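Local structure of arsenate Reductase (Corynebacterium glutamicum, 3T38) at residues A[96-101]-A[199-204]. The protein probably reduces arsenate to arsenite with electrons from thioredoxin, using a low molecular weight tyrosine phosphatase fold. Residues are numbered along the deposited sequence; the frame is centred on the assembly and turned at random.
Sequences QIASAL and GRIREL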
# COMPACT_ATOMS: atom_id res chain seq x y z
N GLN A 96 -6.79 10.88 -12.78
CA GLN A 96 -6.70 12.25 -12.26
C GLN A 96 -7.52 13.22 -13.09
O GLN A 96 -8.17 14.11 -12.55
CB GLN A 96 -5.23 12.72 -12.20
CG GLN A 96 -4.34 11.86 -11.28
CD GLN A 96 -4.46 12.27 -9.80
OE1 GLN A 96 -5.34 13.05 -9.43
NE2 GLN A 96 -3.56 11.75 -8.95
N ILE A 97 -7.47 13.04 -14.40
CA ILE A 97 -8.30 13.75 -15.35
C ILE A 97 -9.75 13.47 -15.06
O ILE A 97 -10.54 14.43 -14.95
CB ILE A 97 -8.01 13.30 -16.81
CG1 ILE A 97 -6.56 13.58 -17.16
CG2 ILE A 97 -9.03 14.00 -17.79
CD1 ILE A 97 -6.11 12.91 -18.50
N ALA A 98 -10.12 12.19 -14.93
CA ALA A 98 -11.50 11.85 -14.76
C ALA A 98 -12.00 12.43 -13.44
O ALA A 98 -13.11 12.99 -13.35
CB ALA A 98 -11.71 10.35 -14.78
N SER A 99 -11.19 12.29 -12.40
CA SER A 99 -11.60 12.73 -11.10
C SER A 99 -11.81 14.24 -11.06
O SER A 99 -12.76 14.72 -10.42
CB SER A 99 -10.54 12.32 -10.03
OG SER A 99 -10.83 12.94 -8.77
N ALA A 100 -10.89 14.99 -11.69
CA ALA A 100 -10.95 16.45 -11.63
C ALA A 100 -12.10 17.00 -12.48
O ALA A 100 -12.70 18.00 -12.13
CB ALA A 100 -9.57 17.12 -12.00
N LEU A 101 -12.43 16.30 -13.57
CA LEU A 101 -13.51 16.74 -14.46
C LEU A 101 -14.82 16.52 -13.67
O LEU A 101 -15.67 17.41 -13.56
CB LEU A 101 -13.43 16.04 -15.84
CG LEU A 101 -12.32 16.51 -16.83
CD1 LEU A 101 -12.16 15.70 -18.17
CD2 LEU A 101 -12.58 17.97 -17.26
N GLY A 199 -15.98 13.80 -22.48
CA GLY A 199 -17.20 13.22 -23.02
C GLY A 199 -17.85 12.14 -22.14
O GLY A 199 -19.08 12.12 -21.99
N ARG A 200 -17.03 11.26 -21.55
CA ARG A 200 -17.56 10.16 -20.74
C ARG A 200 -17.99 10.66 -19.33
O ARG A 200 -18.96 10.16 -18.75
CB ARG A 200 -16.51 9.02 -20.60
CG ARG A 200 -16.29 8.14 -21.91
CD ARG A 200 -15.06 7.23 -21.74
NE ARG A 200 -14.97 6.09 -22.66
CZ ARG A 200 -15.73 4.99 -22.58
NH1 ARG A 200 -16.71 4.87 -21.67
NH2 ARG A 200 -15.53 4.01 -23.44
N ILE A 201 -17.25 11.62 -18.81
CA ILE A 201 -17.55 12.21 -17.52
C ILE A 201 -18.90 12.95 -17.60
O ILE A 201 -19.71 12.87 -16.68
CB ILE A 201 -16.39 13.19 -17.05
CG1 ILE A 201 -15.14 12.42 -16.70
CG2 ILE A 201 -16.84 14.10 -15.86
CD1 ILE A 201 -15.32 11.49 -15.45
N ARG A 202 -19.13 13.67 -18.71
CA ARG A 202 -20.43 14.33 -18.89
C ARG A 202 -21.63 13.40 -18.80
O ARG A 202 -22.58 13.72 -18.12
CB ARG A 202 -20.49 15.17 -20.16
CG ARG A 202 -19.51 16.33 -20.13
CD ARG A 202 -19.46 16.92 -21.54
NE ARG A 202 -18.58 18.06 -21.62
CZ ARG A 202 -18.93 19.31 -21.31
NH1 ARG A 202 -20.15 19.58 -20.87
NH2 ARG A 202 -18.05 20.28 -21.42
N GLU A 203 -21.54 12.24 -19.45
CA GLU A 203 -22.63 11.27 -19.43
C GLU A 203 -22.76 10.65 -18.06
O GLU A 203 -23.86 10.43 -17.60
CB GLU A 203 -22.46 10.17 -20.48
CG GLU A 203 -22.50 10.68 -21.91
CD GLU A 203 -23.71 11.62 -22.20
OE1 GLU A 203 -24.89 11.23 -21.91
OE2 GLU A 203 -23.46 12.75 -22.74
N LEU A 204 -21.62 10.40 -17.42
CA LEU A 204 -21.64 9.80 -16.12
C LEU A 204 -22.33 10.76 -15.14
O LEU A 204 -23.21 10.31 -14.42
CB LEU A 204 -20.24 9.44 -15.64
CG LEU A 204 -20.16 9.07 -14.15
CD1 LEU A 204 -20.89 7.73 -13.85
CD2 LEU A 204 -18.72 8.98 -13.66
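The branched side chain of I201 enters the surface of helix 94-106 between A98 and L101, residues one helical turn apart, a worked example of how one β-branched residue can seat itself in the face of a neighbouring helix. Its two arms divide the work. The longer one ends in CD1, which lies 3.8 Å from the A98 methyl CB and 3.4 Å from A98 O, so the tip meets backbone as well as side chain. The shorter arm, I201 CG2, settles against the base of L101, 3.8 Å from L101 C and 3.9 Å from L101 CB. The first torsion of I201 (chi1 -70°) sets CG1 opposite its own carbonyl carbon and CG2 opposite its backbone N, which directs one arm to A98 and the other to L101. A second bend at chi2 -66° turns CD1 toward A98. L101 meets I201 through its backbone C and CB rather than its terminal methyls. The small side chain of A98 suits the close approach of the backbones here, the CA atoms of A98 and I201 being 6.7 Å apart. All three residues are buried. F86 of strand 83-88 touches both A98 and I201, I197 of helix 190-211 also packs on A98, and L102 and Y105 of helix 94-106 extend the seam, so the two helices pack together against the parallel sheet of the low molecular weight tyrosine phosphatase fold.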